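Local coordinates for alpha-catenin-like protein hmp-1 (Caenorhabditis elegans, PDB 5XA5) that helps link cadherin–catenin complexes to actin filaments at cell junctions, and is required for cell migration and shape change during embryonic body enclosure and elongation, at residues G69-A72 with I73-P77; L186-T189 with V190-A194; L197-P200 with N201-D204; D205-A208 with A209-A212. All coordinates share one frame; numbering follows the deposited sequence.

Interaction 1: G69-A72 with I73-P77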
loop_
_atom_site.group_PDB
_atom_site.type_symbol
_atom_site.label_atom_id
_atom_site.label_comp_id
_atom_site.label_asym_id
_atom_site.label_seq_id
_atom_site.Cartn_x
_atom_site.Cartn_y
_atom_site.Cartn_z
ATOM N N GLY A 69 7.161 -7.820 8.636
ATOM C CA GLY A 69 5.811 -7.285 8.711
ATOM C C GLY A 69 5.600 -6.428 9.950
ATOM O O GLY A 69 5.031 -5.340 9.863
ATOM N N SER A 70 6.062 -6.912 11.103
ATOM C CA SER A 70 5.949 -6.154 12.354
ATOM C C SER A 70 6.717 -4.843 12.300
ATOM O O SER A 70 6.229 -3.809 12.758
ATOM C CB SER A 70 6.448 -6.984 13.546
ATOM O OG SER A 70 5.873 -8.273 13.549
ATOM N N PHE A 71 7.927 -4.896 11.755
ATOM C CA PHE A 71 8.747 -3.702 11.608
ATOM C C PHE A 71 8.065 -2.691 10.682
ATOM O O PHE A 71 7.987 -1.499 11.002
ATOM C CB PHE A 71 10.129 -4.077 11.071
ATOM C CG PHE A 71 11.061 -2.909 10.916
ATOM C CD1 PHE A 71 11.686 -2.360 12.021
ATOM C CD2 PHE A 71 11.330 -2.378 9.665
ATOM C CE1 PHE A 71 12.551 -1.295 11.888
ATOM C CE2 PHE A 71 12.197 -1.312 9.524
ATOM C CZ PHE A 71 12.809 -0.772 10.638
ATOM N N ALA A 72 7.566 -3.180 9.547
ATOM C CA ALA A 72 6.899 -2.331 8.552
ATOM C C ALA A 72 5.703 -1.612 9.162
ATOM O O ALA A 72 5.486 -0.418 8.918
ATOM C CB ALA A 72 6.461 -3.166 7.336
ATOM N N ILE A 73 4.932 -2.341 9.961
ATOM C CA ILE A 73 3.744 -1.782 10.599
ATOM C C ILE A 73 4.134 -0.716 11.630
ATOM O O ILE A 73 3.501 0.342 11.711
ATOM C CB ILE A 73 2.896 -2.885 11.282
ATOM C CG1 ILE A 73 2.278 -3.835 10.247
ATOM C CG2 ILE A 73 1.784 -2.270 12.110
ATOM C CD1 ILE A 73 1.681 -5.107 10.881
ATOM N N SER A 74 5.186 -0.988 12.402
ATOM C CA SER A 74 5.621 -0.064 13.447
ATOM C C SER A 74 6.153 1.258 12.892
ATOM O O SER A 74 6.126 2.278 13.578
ATOM C CB SER A 74 6.689 -0.723 14.326
ATOM O OG SER A 74 7.943 -0.762 13.667
ATOM N N LYS A 75 6.628 1.242 11.654
ATOM C CA LYS A 75 7.190 2.438 11.041
ATOM C C LYS A 75 6.153 3.210 10.230
ATOM O O LYS A 75 6.448 4.291 9.712
ATOM C CB LYS A 75 8.374 2.073 10.143
ATOM C CG LYS A 75 9.724 2.433 10.734
ATOM C CD LYS A 75 10.797 2.554 9.657
ATOM C CE LYS A 75 12.192 2.552 10.268
ATOM N NZ LYS A 75 12.189 2.982 11.694
ATOM N N CYS A 76 4.944 2.661 10.126
ATOM C CA CYS A 76 3.901 3.284 9.314
ATOM C C CYS A 76 3.555 4.651 9.870
ATOM O O CYS A 76 3.183 4.768 11.035
ATOM C CB CYS A 76 2.647 2.417 9.253
ATOM S SG CYS A 76 1.272 3.216 8.369
ATOM N N PRO A 77 3.678 5.692 9.035
ATOM C CA PRO A 77 3.539 7.072 9.520
ATOM C C PRO A 77 2.171 7.433 10.109
ATOM O O PRO A 77 2.078 8.467 10.757
ATOM C CB PRO A 77 3.828 7.911 8.268
ATOM C CG PRO A 77 3.618 7.000 7.130
ATOM C CD PRO A 77 4.010 5.640 7.602
#
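Phe71 and Lys75 stand side by side near the carboxyl end of helix 51-74, both pointing the same way out from the backbone. The aliphatic end of the lysine lies obliquely against the CZ end of the ring: Lys75 CE approaches Phe71 CZ to 3.4 Å, with the preceding methylene, CD, somewhat farther from the same ring atom and NZ 3.9 Å from it. With CG placed opposite the backbone N (chi1 -179°), the ring is carried alongside the lysine chain one turn further on. A chi1 of -106°, away from the usual staggered positions, and a bend at the last torsion accompany the contact in Lys75.

Between them in sequence, Ser74 turns its hydroxyl back to the chain. OG donates to Phe71 O at 2.8 Å, tilted out of the carbonyl plane, the common intrahelical bond of a serine to the carbonyl three residues back, here in the last turn of the helix. The same oxygen takes a weak bond from Lys75 N at 3.1 Å. The turn before it is regular, with Ile73 N bonded to Gly69 O at 3.0 Å and Ser74 N to Ser70 O at 3.0 Å. Ile73 lays CG1 beside Gly69 O, 3.2 Å away, and the glycine brings no side chain to that flank.

Phe71, Ser74 and Lys75 lie on the exposed side, Gly69, Ala72, Ile73 and Cys76 on the buried one. Ser70 OG is held by Leu66 O of the same helix; Ile73 packs on Ile86, Leu89 and His90 of helix 83-112, while Cys76 rests on Ile144 and Val148 of the long helix 117-165.

Interaction 2: L186-T189 with V190-A194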
loop_
_atom_site.group_PDB
_atom_site.type_symbol
_atom_site.label_atom_id
_atom_site.label_comp_id
_atom_site.label_asym_id
_atom_site.label_seq_id
_atom_site.Cartn_x
_atom_site.Cartn_y
_atom_site.Cartn_z
ATOM N N LEU A 186 4.002 15.704 -1.785
ATOM C CA LEU A 186 2.793 15.020 -2.229
ATOM C C LEU A 186 2.895 14.676 -3.700
ATOM O O LEU A 186 2.492 13.599 -4.120
ATOM C CB LEU A 186 1.562 15.888 -1.975
ATOM C CG LEU A 186 0.189 15.341 -2.363
ATOM C CD1 LEU A 186 -0.172 14.075 -1.571
ATOM C CD2 LEU A 186 -0.900 16.401 -2.198
ATOM N N ASP A 187 3.438 15.603 -4.481
ATOM C CA ASP A 187 3.547 15.415 -5.925
ATOM C C ASP A 187 4.359 14.167 -6.256
ATOM O O ASP A 187 3.974 13.390 -7.130
ATOM C CB ASP A 187 4.184 16.651 -6.567
ATOM C CG ASP A 187 4.138 16.616 -8.073
ATOM O OD1 ASP A 187 3.164 17.149 -8.645
ATOM O OD2 ASP A 187 5.071 16.055 -8.686
ATOM N N ILE A 188 5.464 13.963 -5.546
ATOM C CA ILE A 188 6.298 12.781 -5.764
ATOM C C ILE A 188 5.528 11.494 -5.499
ATOM O O ILE A 188 5.543 10.578 -6.321
ATOM C CB ILE A 188 7.553 12.793 -4.869
ATOM C CG1 ILE A 188 8.446 13.980 -5.221
ATOM C CG2 ILE A 188 8.327 11.483 -5.004
ATOM C CD1 ILE A 188 9.478 14.305 -4.166
ATOM N N THR A 189 4.828 11.424 -4.367
ATOM C CA THR A 189 4.139 10.199 -3.983
ATOM C C THR A 189 2.946 9.939 -4.898
ATOM O O THR A 189 2.638 8.791 -5.239
ATOM C CB THR A 189 3.669 10.247 -2.519
ATOM O OG1 THR A 189 2.548 11.121 -2.406
ATOM C CG2 THR A 189 4.787 10.749 -1.625
ATOM N N VAL A 190 2.272 11.006 -5.321
ATOM C CA VAL A 190 1.133 10.832 -6.218
ATOM C C VAL A 190 1.552 10.364 -7.615
ATOM O O VAL A 190 0.879 9.528 -8.223
ATOM C CB VAL A 190 0.325 12.140 -6.312
ATOM C CG1 VAL A 190 -0.618 12.115 -7.496
ATOM C CG2 VAL A 190 -0.423 12.328 -5.026
ATOM N N ARG A 191 2.649 10.904 -8.136
ATOM C CA ARG A 191 3.161 10.448 -9.431
ATOM C C ARG A 191 3.520 8.970 -9.383
ATOM O O ARG A 191 3.254 8.222 -10.339
ATOM C CB ARG A 191 4.376 11.278 -9.841
ATOM C CG ARG A 191 4.026 12.614 -10.450
ATOM C CD ARG A 191 5.268 13.449 -10.688
ATOM N NE ARG A 191 4.944 14.730 -11.306
ATOM C CZ ARG A 191 5.517 15.184 -12.416
ATOM N NH1 ARG A 191 6.443 14.459 -13.028
ATOM N NH2 ARG A 191 5.163 16.360 -12.917
ATOM N N ARG A 192 4.136 8.545 -8.288
ATOM C CA ARG A 192 4.521 7.135 -8.151
ATOM C C ARG A 192 3.286 6.258 -8.018
ATOM O O ARG A 192 3.234 5.170 -8.600
ATOM C CB ARG A 192 5.457 6.928 -6.961
ATOM C CG ARG A 192 6.788 7.654 -7.111
ATOM C CD ARG A 192 7.694 7.454 -5.904
ATOM N NE ARG A 192 8.343 6.147 -5.911
ATOM C CZ ARG A 192 8.234 5.246 -4.940
ATOM N NH1 ARG A 192 7.493 5.505 -3.872
ATOM N NH2 ARG A 192 8.868 4.086 -5.041
ATOM N N ARG A 193 2.289 6.739 -7.276
ATOM C CA ARG A 193 1.036 6.004 -7.157
ATOM C C ARG A 193 0.375 5.849 -8.521
ATOM O O ARG A 193 -0.157 4.782 -8.855
ATOM C CB ARG A 193 0.086 6.711 -6.172
ATOM C CG ARG A 193 -1.232 5.992 -5.977
ATOM C CD ARG A 193 -0.965 4.627 -5.407
ATOM N NE ARG A 193 -2.203 3.902 -5.160
ATOM C CZ ARG A 193 -2.234 2.687 -4.616
ATOM N NH1 ARG A 193 -1.099 2.092 -4.267
ATOM N NH2 ARG A 193 -3.390 2.067 -4.449
ATOM N N ALA A 194 0.396 6.918 -9.315
ATOM C CA ALA A 194 -0.213 6.873 -10.630
ATOM C C ALA A 194 0.405 5.784 -11.504
ATOM O O ALA A 194 -0.306 5.075 -12.203
ATOM C CB ALA A 194 -0.087 8.225 -11.306
#
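Val190 meets Leu186 one turn back in helix 169-196, part of the helical-bundle fold of the vinculin/alpha-catenin family. Val190 N donates to Leu186 O at 2.9 Å, and CG2 of the valine touches Leu186 CD1 at 3.9 Å, the two side chains crossing obliquely. In one of the two conformers of Thr189, OG1 also bonds Leu186 O. Leu206 and Leu213 of helix 200-229 cover this apolar side.

Next comes Arg191, whose chain runs extended from CG to NE back over the preceding turn. Its NE forms a salt bridge with Asp187 OD2 at 2.9 Å, the carboxylate and guanidinium planes standing 44° apart. A chi1 of -171° swings the aspartate carboxylate to the carbonyl side of its own residue, where it reaches the arginine. The other oxygen, OD1, is bridged by Arg210 of helix 200-229, so the buried carboxylate serves two arginines on two helices. Were Asp187 an alanine, Arg191 NE and Arg210 NH1 would probably lose their shared anion, leaving the like charges of the two close guanidinium groups uncompensated.

Arg192 lies alongside Ile188, pointing the same way, its CD 4.2 Å from Ile188 CG2. A bend at chi3 of 78° turns the guanidinium away from this turn, and NH2 forms a salt bridge with an acidic side chain of the chain of another protein. Arg193 goes inward instead, to Asp142 of helix 117-165. Arg193 N bonds Thr189 O at 2.9 Å, and Arg193 CB rests 3.4 Å from that same carbonyl oxygen.

Interaction 3: L197-P200 with N201-D204; sequences LVKP and NQRD
The guanidinium of Arg203 carries Pro200 on one face and Asp204 at its edge. Pro200 CB sits 3.4 Å above the guanidinium plane, offset toward the rim, and the nearest nitrogen is Arg203 NH2, 3.5 Å from it; both values hold for one of two proline conformers, and the exact stacking distance is tentative. In the plane of the group, NE and NH2 both reach Asp204 OD1, NE at 3.1 Å, a side-on grip on one oxygen. The carboxylate is not coplanar with it: both nitrogens come to OD1 from the same face of the carboxylate, NE 45° out of its plane. A bend at chi3 (69°) folds the arginine back over the proline and lets it reach its sequence neighbour. A leucine in place of Arg203 would probably leave Asp204 without the two N-H groups that grip OD1 and uncover the ring of Pro200.

Lys199 occupies the N-cap position of helix 200-229. Its O receives Arg203 N at 3.0 Å, in the carbonyl plane and nearly straight, and also a weak bond from Gln202 N; Pro200 O receives Asp204 N at 2.8 Å. A water bridges the N-cap N-H to the side chain three residues on, accepting from Lys199 N and donating to Gln202 OE1 at 2.8 Å. The amide of Gln202 also lies by the lysine chain, NE2 3.9 Å from Lys199 CD.

Leu197 supplies the buried side, its CD1 lying 3.7 Å from Arg203 N. Segment 197-200 links helix 169-196 to helix 200-229, while Val198 pairs through its backbone with Arg21 and packs on Lys23 and Leu26 of helix 23-36.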
loop_
_atom_site.group_PDB
_atom_site.type_symbol
_atom_site.label_atom_id
_atom_site.label_comp_id
_atom_site.label_asym_id
_atom_site.label_seq_id
_atom_site.Cartn_x
_atom_site.Cartn_y
_atom_site.Cartn_z
ATOM N N LEU A 197 -0.939 2.371 -10.454
ATOM C CA LEU A 197 -2.380 2.094 -10.492
ATOM C C LEU A 197 -2.775 1.106 -11.592
ATOM O O LEU A 197 -2.339 1.212 -12.745
ATOM C CB LEU A 197 -3.178 3.391 -10.666
ATOM C CG LEU A 197 -3.313 4.197 -9.384
ATOM C CD1 LEU A 197 -4.057 5.524 -9.657
ATOM C CD2 LEU A 197 -4.039 3.402 -8.306
ATOM N N VAL A 198 -3.635 0.164 -11.221
ATOM C CA VAL A 198 -4.125 -0.860 -12.129
ATOM C C VAL A 198 -5.015 -0.273 -13.220
ATOM O O VAL A 198 -4.806 -0.536 -14.399
ATOM C CB VAL A 198 -4.895 -1.966 -11.344
ATOM C CG1 VAL A 198 -5.659 -2.881 -12.293
ATOM C CG2 VAL A 198 -3.934 -2.739 -10.433
ATOM N N LYS A 199 -6.002 0.528 -12.828
ATOM C CA LYS A 199 -6.955 1.078 -13.797
ATOM C C LYS A 199 -6.479 2.403 -14.395
ATOM O O LYS A 199 -6.267 3.368 -13.667
ATOM C CB LYS A 199 -8.320 1.259 -13.137
ATOM C CG LYS A 199 -8.822 0.019 -12.419
ATOM C CD LYS A 199 -10.333 -0.018 -12.371
ATOM C CE LYS A 199 -10.831 -1.446 -12.279
ATOM N NZ LYS A 199 -12.286 -1.550 -12.565
ATOM N N PRO A 200 -6.322 2.455 -15.726
ATOM C CA PRO A 200 -5.791 3.627 -16.432
ATOM C C PRO A 200 -6.661 4.858 -16.231
ATOM O O PRO A 200 -6.166 5.980 -16.299
ATOM C CB PRO A 200 -5.798 3.197 -17.907
ATOM C CG PRO A 200 -5.878 1.713 -17.880
ATOM C CD PRO A 200 -6.666 1.366 -16.660
ATOM N N ASN A 201 -7.947 4.648 -15.990
ATOM C CA ASN A 201 -8.809 5.802 -15.784
ATOM C C ASN A 201 -8.528 6.438 -14.423
ATOM O O ASN A 201 -8.583 7.661 -14.297
ATOM C CB ASN A 201 -10.286 5.424 -15.941
ATOM C CG ASN A 201 -10.765 4.461 -14.880
ATOM O OD1 ASN A 201 -10.502 3.258 -14.953
ATOM N ND2 ASN A 201 -11.498 4.979 -13.900
ATOM N N GLN A 202 -8.191 5.623 -13.420
ATOM C CA GLN A 202 -7.810 6.142 -12.108
ATOM C C GLN A 202 -6.460 6.819 -12.234
ATOM O O GLN A 202 -6.221 7.887 -11.662
ATOM C CB GLN A 202 -7.766 5.019 -11.072
ATOM C CG GLN A 202 -9.149 4.543 -10.653
ATOM C CD GLN A 202 -9.124 3.380 -9.690
ATOM O OE1 GLN A 202 -8.103 3.089 -9.069
ATOM N NE2 GLN A 202 -10.260 2.704 -9.558
ATOM N N ARG A 203 -5.570 6.182 -12.989
ATOM C CA ARG A 203 -4.278 6.770 -13.303
ATOM C C ARG A 203 -4.450 8.165 -13.904
ATOM O O ARG A 203 -3.887 9.139 -13.394
ATOM C CB ARG A 203 -3.507 5.868 -14.275
ATOM C CG ARG A 203 -2.170 6.425 -14.716
ATOM C CD ARG A 203 -1.664 5.645 -15.930
ATOM N NE ARG A 203 -2.514 5.945 -17.078
ATOM C CZ ARG A 203 -2.671 5.162 -18.139
ATOM N NH1 ARG A 203 -2.029 4.004 -18.223
ATOM N NH2 ARG A 203 -3.475 5.542 -19.124
ATOM N N ASP A 204 -5.249 8.258 -14.963
ATOM C CA ASP A 204 -5.421 9.537 -15.662
ATOM C C ASP A 204 -6.104 10.564 -14.765
ATOM O O ASP A 204 -5.724 11.730 -14.771
ATOM C CB ASP A 204 -6.221 9.368 -16.951
ATOM C CG ASP A 204 -5.494 8.525 -17.980
ATOM O OD1 ASP A 204 -4.258 8.374 -17.862
ATOM O OD2 ASP A 204 -6.158 8.052 -18.926
HETATM O O HOH W 1 -6.618 0.847 -9.950
#

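Interaction 4: D205-A208 with A209-A212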
loop_
_atom_site.group_PDB
_atom_site.type_symbol
_atom_site.label_atom_id
_atom_site.label_comp_id
_atom_site.label_asym_id
_atom_site.label_seq_id
_atom_site.Cartn_x
_atom_site.Cartn_y
_atom_site.Cartn_z
ATOM N N ASP A 205 -7.101 10.125 -13.998
ATOM C CA ASP A 205 -7.805 11.020 -13.075
ATOM C C ASP A 205 -6.880 11.539 -11.982
ATOM O O ASP A 205 -6.975 12.712 -11.577
ATOM C CB ASP A 205 -9.007 10.319 -12.446
ATOM C CG ASP A 205 -10.184 10.194 -13.403
ATOM O OD1 ASP A 205 -10.120 10.756 -14.521
ATOM O OD2 ASP A 205 -11.177 9.538 -13.024
ATOM N N LEU A 206 -6.008 10.672 -11.470
ATOM C CA LEU A 206 -5.089 11.078 -10.415
ATOM C C LEU A 206 -4.108 12.102 -10.967
ATOM O O LEU A 206 -3.818 13.113 -10.315
ATOM C CB LEU A 206 -4.341 9.864 -9.836
ATOM C CG LEU A 206 -3.594 10.095 -8.518
ATOM C CD1 LEU A 206 -4.581 10.419 -7.425
ATOM C CD2 LEU A 206 -2.783 8.865 -8.117
ATOM N N LEU A 207 -3.612 11.856 -12.174
ATOM C CA LEU A 207 -2.673 12.781 -12.789
ATOM C C LEU A 207 -3.334 14.118 -13.107
ATOM O O LEU A 207 -2.688 15.160 -13.010
ATOM C CB LEU A 207 -2.073 12.164 -14.057
ATOM C CG LEU A 207 -1.066 11.064 -13.710
ATOM C CD1 LEU A 207 -0.508 10.461 -14.985
ATOM C CD2 LEU A 207 0.059 11.577 -12.800
ATOM N N ALA A 208 -4.609 14.083 -13.474
ATOM C CA ALA A 208 -5.318 15.321 -13.769
ATOM C C ALA A 208 -5.466 16.147 -12.508
ATOM O O ALA A 208 -5.273 17.368 -12.532
ATOM C CB ALA A 208 -6.671 15.042 -14.380
ATOM N N ALA A 209 -5.825 15.485 -11.412
ATOM C CA ALA A 209 -5.966 16.179 -10.131
ATOM C C ALA A 209 -4.617 16.721 -9.656
ATOM O O ALA A 209 -4.550 17.843 -9.136
ATOM C CB ALA A 209 -6.594 15.244 -9.079
ATOM N N ARG A 210 -3.546 15.933 -9.823
ATOM C CA ARG A 210 -2.195 16.412 -9.526
ATOM C C ARG A 210 -1.876 17.705 -10.284
ATOM O O ARG A 210 -1.415 18.692 -9.704
ATOM C CB ARG A 210 -1.145 15.330 -9.860
ATOM C CG ARG A 210 0.264 15.706 -9.429
ATOM C CD ARG A 210 1.335 15.085 -10.329
ATOM N NE ARG A 210 1.262 15.632 -11.683
ATOM C CZ ARG A 210 1.870 16.748 -12.077
ATOM N NH1 ARG A 210 2.609 17.445 -11.224
ATOM N NH2 ARG A 210 1.739 17.171 -13.325
ATOM N N SER A 211 -2.140 17.699 -11.581
ATOM C CA SER A 211 -1.874 18.868 -12.404
ATOM C C SER A 211 -2.670 20.081 -11.927
ATOM O O SER A 211 -2.137 21.197 -11.875
ATOM C CB SER A 211 -2.196 18.559 -13.861
ATOM O OG SER A 211 -1.387 17.495 -14.319
ATOM N N ALA A 212 -3.934 19.853 -11.584
ATOM C CA ALA A 212 -4.802 20.941 -11.123
ATOM C C ALA A 212 -4.271 21.522 -9.816
ATOM O O ALA A 212 -4.256 22.740 -9.636
ATOM C CB ALA A 212 -6.227 20.450 -10.951
#
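Arg210 begins its path against the turn that precedes it in helix 200-229. CB lies 3.5 Å from Leu206 O and equally near Leu207 O, nestled between two successive carbonyls, while its own N donates to Leu206 O at 2.9 Å. CG and CD carry the chain onward without a close partner in this turn, and at chi3, 66°, it bends sharply. That bend brings NE back beside Leu207, 4.2 Å from its O and 4.4 Å from CD2 of its side chain. The guanidinium stands obliquely to that carbonyl, too far to bond it, and its end instead goes across to helix 169-196, where NH1 forms a salt bridge with Asp187; Arg191 of that helix comes close on the same carboxylate.

Leu207 O has its regular partner in Ser211 N, at 3.0 Å. The other links of the turn run from Ala209 N to Asp205 O and from Ala212 N to Ala208 O. Ala209 CB lies over Asp205 O at 3.6 Å, and this small methyl meets Ala253 and Leu254 of helix 234-258, while Leu206 faces Val190 and Arg193.

Chemically, the turn holds itself by backbone bonds and leaves its side chains largely to the neighbours. The charge of Arg210 is paired with the buried carboxylate of Asp187, an anion that would probably be costly to bury without such a mate.

The four interactions come in series along the amino-terminal part of this alpha-catenin relative, which is built of long packed helices. Interaction 1, at the end of helix 51-74, stands apart, its centre 21 Å from that of interaction 2 and 27 to 29 Å from the others; helix 117-165 touches residues of both interactions 1 and 2. Interactions 2, 3 and 4 follow helix 169-196, its connecting loop and helix 200-229, with centres 10 to 13 Å apart. They touch directly: Ala194 CB meets Leu207 CD2 at 3.7 Å, and Leu197 CD1 packs on Leu206 CD2 at 3.9 Å. The helical hairpin is thus joined by apolar packing as well as by charge.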